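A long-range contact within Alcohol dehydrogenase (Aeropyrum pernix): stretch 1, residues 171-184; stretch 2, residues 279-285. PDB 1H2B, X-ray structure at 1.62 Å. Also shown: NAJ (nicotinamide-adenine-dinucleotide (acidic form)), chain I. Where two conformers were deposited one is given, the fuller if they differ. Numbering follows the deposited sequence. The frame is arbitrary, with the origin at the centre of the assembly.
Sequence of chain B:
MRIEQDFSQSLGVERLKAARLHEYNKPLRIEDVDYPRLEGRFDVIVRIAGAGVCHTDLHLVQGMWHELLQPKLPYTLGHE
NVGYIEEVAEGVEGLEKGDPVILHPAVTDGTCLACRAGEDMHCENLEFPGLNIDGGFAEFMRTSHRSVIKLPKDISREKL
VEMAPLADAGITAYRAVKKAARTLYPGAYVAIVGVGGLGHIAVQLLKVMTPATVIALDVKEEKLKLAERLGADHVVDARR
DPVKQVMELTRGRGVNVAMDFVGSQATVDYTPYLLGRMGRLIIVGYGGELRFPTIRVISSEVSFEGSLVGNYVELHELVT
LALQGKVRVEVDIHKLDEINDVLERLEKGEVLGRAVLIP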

# COMPACT_ATOMS: atom_id res chain seq x y z
N ILE B 171 3.41 -18.32 -13.03
CA ILE B 171 2.58 -17.65 -12.00
C ILE B 171 3.48 -17.34 -10.77
O ILE B 171 3.34 -16.27 -10.17
CB ILE B 171 1.32 -18.47 -11.67
CG1 ILE B 171 0.43 -17.70 -10.70
CG2 ILE B 171 1.69 -19.88 -11.10
CD1 ILE B 171 -0.76 -18.50 -10.16
N THR B 172 4.38 -18.27 -10.43
CA THR B 172 5.26 -18.05 -9.27
C THR B 172 6.17 -16.85 -9.53
O THR B 172 6.34 -15.95 -8.66
CB THR B 172 6.09 -19.30 -8.98
OG1 THR B 172 5.20 -20.39 -8.76
CG2 THR B 172 6.91 -19.09 -7.69
N ALA B 173 6.78 -16.79 -10.73
CA ALA B 173 7.62 -15.65 -11.06
C ALA B 173 6.79 -14.36 -11.05
O ALA B 173 7.27 -13.35 -10.57
CB ALA B 173 8.29 -15.86 -12.45
N TYR B 174 5.55 -14.42 -11.53
CA TYR B 174 4.70 -13.22 -11.61
C TYR B 174 4.30 -12.66 -10.25
O TYR B 174 4.46 -11.44 -10.01
CB TYR B 174 3.43 -13.57 -12.46
CG TYR B 174 2.54 -12.39 -12.68
CD1 TYR B 174 1.32 -12.32 -12.02
CD2 TYR B 174 2.90 -11.39 -13.58
CE1 TYR B 174 0.48 -11.24 -12.20
CE2 TYR B 174 2.08 -10.30 -13.79
CZ TYR B 174 0.88 -10.24 -13.08
OH TYR B 174 0.06 -9.14 -13.31
N ARG B 175 3.87 -13.54 -9.33
CA ARG B 175 3.58 -13.06 -7.97
C ARG B 175 4.82 -12.50 -7.32
O ARG B 175 4.77 -11.44 -6.66
CB ARG B 175 3.00 -14.17 -7.10
CG ARG B 175 2.61 -13.68 -5.69
CD ARG B 175 1.93 -14.80 -4.96
NE ARG B 175 1.55 -14.55 -3.57
CZ ARG B 175 0.34 -14.20 -3.16
NH1 ARG B 175 -0.63 -13.96 -4.03
NH2 ARG B 175 0.09 -14.09 -1.88
N ALA B 176 5.97 -13.16 -7.51
CA ALA B 176 7.18 -12.65 -6.92
C ALA B 176 7.59 -11.31 -7.50
O ALA B 176 8.08 -10.46 -6.77
CB ALA B 176 8.31 -13.73 -7.11
N VAL B 177 7.42 -11.13 -8.82
CA VAL B 177 7.76 -9.85 -9.45
C VAL B 177 6.79 -8.77 -8.99
O VAL B 177 7.21 -7.61 -8.80
CB VAL B 177 7.84 -9.99 -10.99
CG1 VAL B 177 7.84 -8.59 -11.65
CG2 VAL B 177 9.12 -10.81 -11.37
N LYS B 178 5.51 -9.10 -8.82
CA LYS B 178 4.57 -8.13 -8.19
C LYS B 178 5.07 -7.68 -6.84
O LYS B 178 5.06 -6.47 -6.55
CB LYS B 178 3.19 -8.75 -8.03
CG LYS B 178 2.51 -9.00 -9.34
CD LYS B 178 0.99 -9.13 -9.14
CE LYS B 178 0.25 -8.26 -10.13
NZ LYS B 178 -1.19 -7.94 -9.82
N LYS B 179 5.53 -8.61 -6.00
CA LYS B 179 6.12 -8.21 -4.72
C LYS B 179 7.31 -7.26 -4.95
O LYS B 179 7.38 -6.18 -4.34
CB LYS B 179 6.61 -9.42 -3.91
CG LYS B 179 5.52 -10.32 -3.34
CD LYS B 179 6.23 -11.38 -2.53
CE LYS B 179 5.26 -12.15 -1.65
NZ LYS B 179 4.25 -12.83 -2.47
N ALA B 180 8.19 -7.61 -5.87
CA ALA B 180 9.39 -6.81 -6.15
C ALA B 180 9.02 -5.40 -6.57
O ALA B 180 9.68 -4.45 -6.14
CB ALA B 180 10.24 -7.48 -7.23
N ALA B 181 8.03 -5.28 -7.46
CA ALA B 181 7.71 -4.02 -8.14
C ALA B 181 7.32 -2.95 -7.12
O ALA B 181 7.55 -1.75 -7.35
CB ALA B 181 6.64 -4.22 -9.08
N ARG B 182 6.83 -3.39 -5.96
CA ARG B 182 6.29 -2.44 -4.96
C ARG B 182 7.33 -1.42 -4.47
O ARG B 182 6.97 -0.32 -3.95
CB ARG B 182 5.75 -3.23 -3.76
CG ARG B 182 4.42 -3.88 -4.10
CD ARG B 182 4.13 -5.12 -3.25
NE ARG B 182 4.22 -4.84 -1.82
CZ ARG B 182 4.42 -5.77 -0.89
NH1 ARG B 182 4.57 -7.06 -1.26
NH2 ARG B 182 4.46 -5.41 0.42
N THR B 183 8.61 -1.76 -4.57
CA THR B 183 9.66 -0.86 -4.13
C THR B 183 10.73 -0.58 -5.20
O THR B 183 11.85 -0.15 -4.89
CB THR B 183 10.37 -1.37 -2.88
OG1 THR B 183 10.91 -2.69 -3.10
CG2 THR B 183 9.38 -1.51 -1.70
N LEU B 184 10.43 -0.90 -6.44
CA LEU B 184 11.40 -0.67 -7.52
C LEU B 184 10.97 0.66 -8.15
O LEU B 184 9.84 1.10 -7.96
CB LEU B 184 11.42 -1.85 -8.52
CG LEU B 184 12.17 -3.04 -7.90
CD1 LEU B 184 12.01 -4.27 -8.83
CD2 LEU B 184 13.67 -2.78 -7.60
N GLY B 279 16.72 -3.02 1.49
CA GLY B 279 16.66 -4.02 0.45
C GLY B 279 15.73 -5.18 0.85
O GLY B 279 15.48 -5.43 2.03
N ARG B 280 15.25 -5.88 -0.16
CA ARG B 280 14.27 -6.96 0.03
C ARG B 280 14.72 -8.14 -0.75
O ARG B 280 14.98 -8.04 -1.98
CB ARG B 280 12.91 -6.56 -0.45
CG ARG B 280 12.32 -5.31 0.27
CD ARG B 280 11.15 -4.78 -0.47
NE ARG B 280 10.04 -5.73 -0.51
CZ ARG B 280 9.14 -5.82 -1.47
NH1 ARG B 280 9.25 -5.02 -2.53
NH2 ARG B 280 8.18 -6.74 -1.41
N LEU B 281 14.84 -9.27 -0.05
CA LEU B 281 15.12 -10.55 -0.73
C LEU B 281 13.82 -11.32 -0.86
O LEU B 281 13.20 -11.66 0.15
CB LEU B 281 16.17 -11.35 0.06
CG LEU B 281 16.38 -12.81 -0.39
CD1 LEU B 281 16.88 -12.92 -1.84
CD2 LEU B 281 17.36 -13.44 0.61
N ILE B 282 13.41 -11.59 -2.09
CA ILE B 282 12.22 -12.39 -2.32
C ILE B 282 12.68 -13.81 -2.51
O ILE B 282 13.47 -14.11 -3.42
CB ILE B 282 11.43 -11.91 -3.57
CG1 ILE B 282 11.21 -10.38 -3.57
CG2 ILE B 282 10.13 -12.72 -3.68
CD1 ILE B 282 10.63 -9.84 -2.35
N ILE B 283 12.31 -14.68 -1.56
CA ILE B 283 12.71 -16.09 -1.58
C ILE B 283 11.64 -16.92 -2.28
O ILE B 283 10.48 -16.98 -1.82
CB ILE B 283 12.95 -16.58 -0.14
CG1 ILE B 283 14.13 -15.81 0.44
CG2 ILE B 283 13.22 -18.10 -0.10
CD1 ILE B 283 14.32 -16.03 1.98
N VAL B 284 12.05 -17.54 -3.39
CA VAL B 284 11.15 -18.34 -4.21
C VAL B 284 11.68 -19.76 -4.26
O VAL B 284 10.96 -20.73 -3.94
CB VAL B 284 11.02 -17.79 -5.65
CG1 VAL B 284 10.09 -18.73 -6.41
CG2 VAL B 284 10.47 -16.37 -5.62
N GLY B 285 12.94 -19.91 -4.67
CA GLY B 285 13.58 -21.23 -4.57
C GLY B 285 13.67 -21.70 -3.12
O GLY B 285 13.71 -20.89 -2.18
PA NAJ I . 15.70 -24.76 -12.49
O1A NAJ I . 16.51 -25.99 -12.18
O2A NAJ I . 15.04 -24.62 -13.87
O5B NAJ I . 16.58 -23.43 -12.40
C5B NAJ I . 17.58 -23.23 -11.39
C4B NAJ I . 18.56 -22.26 -12.02
O4B NAJ I . 19.47 -21.85 -10.98
C3B NAJ I . 19.35 -22.84 -13.19
O3B NAJ I . 19.34 -21.96 -14.33
C2B NAJ I . 20.71 -22.97 -12.53
O2B NAJ I . 21.81 -22.96 -13.45
C1B NAJ I . 20.77 -21.77 -11.57
N9A NAJ I . 21.75 -21.89 -10.49
C8A NAJ I . 22.21 -23.02 -9.80
N7A NAJ I . 23.10 -22.64 -8.85
C5A NAJ I . 23.22 -21.28 -8.92
C6A NAJ I . 23.96 -20.35 -8.23
N6A NAJ I . 24.83 -20.69 -7.27
N1A NAJ I . 23.79 -19.03 -8.52
C2A NAJ I . 22.95 -18.59 -9.54
N3A NAJ I . 22.25 -19.51 -10.23
C4A NAJ I . 22.39 -20.83 -9.93
O3 NAJ I . 14.63 -24.64 -11.32
PN NAJ I . 13.13 -24.06 -11.37
O1N NAJ I . 12.19 -25.11 -11.75
O2N NAJ I . 13.12 -22.77 -12.09
O5D NAJ I . 12.88 -23.86 -9.79
C5D NAJ I . 13.65 -22.85 -9.13
C4D NAJ I . 13.47 -23.02 -7.62
O4D NAJ I . 12.15 -22.57 -7.28
C3D NAJ I . 13.55 -24.46 -7.14
O3D NAJ I . 14.01 -24.45 -5.78
C2D NAJ I . 12.08 -24.91 -7.17
O2D NAJ I . 11.76 -26.00 -6.35
C1D NAJ I . 11.45 -23.61 -6.64
N1N NAJ I . 10.01 -23.40 -6.82
C2N NAJ I . 9.40 -22.59 -5.92
C3N NAJ I . 8.06 -22.29 -6.06
C7N NAJ I . 7.38 -21.44 -5.03
O7N NAJ I . 6.06 -21.28 -5.20
N7N NAJ I . 7.99 -20.80 -4.02
C4N NAJ I . 7.27 -22.79 -7.15
C5N NAJ I . 8.02 -23.48 -8.15
C6N NAJ I . 9.35 -23.81 -7.96

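All three hydrogen bonds across the stretches are donated by the side chain of R280, whose guanidinium group reaches the C-terminal part of the helix. Its NH1 donates to the carbonyl oxygen of K179 (NH1 to O, 2.8 Å) and to the hydroxyl of T183 (NH1 to OG1, 2.9 Å), while R280 NH2 makes a longer hydrogen bond to the same K179 O, at 3.1 Å. Both acceptors lie at the edge of the guanidinium, near its plane, where its N-H groups point. K179 O also accepts from R182 N at 3.3 Å, so the arginine joins a carbonyl already used by the backbone as the chain passes into the type I turn from A181 to L184. The p rotamer of T183 brings OG1 within reach of R280, whose long side chain (m, t, p) spans from the strand to the acceptors; its NE and NH2 are also hydrogen-bonded elsewhere in the structure.

The same approach places like charges together: R280 NH2 sits over one face of the R182 guanidinium, 3.6 Å from R182 NH1.

Farther along, the contact becomes apolar. Helix and strand run nearly antiparallel, at 170°, with axes 9.4 Å apart at closest approach. A176 CA lies 6.8 Å from I282 CA, the closest CA pair, where a small residue suits the spacing. Its methyl side chain packs against the apolar branches of two residues: CB is 4.0 Å from I282 CG2 and 3.7 Å from V284 CG2. K179 adds its aliphatic portion, with CD 4.3 Å from I282 CG2, while the end of its side chain leads away. One turn before A176, T172 CG2 is 3.4 Å from V284 CG1, and T172 OG1 is hydrogen-bonded elsewhere in the structure. This end of the contact borders the cofactor: NAJ N7N donates to V284 O at 3.0 Å. Together the stretches bury 383 Å², with R280 contributing the largest share; T172, A176, R280, I282 and V284 are all buried.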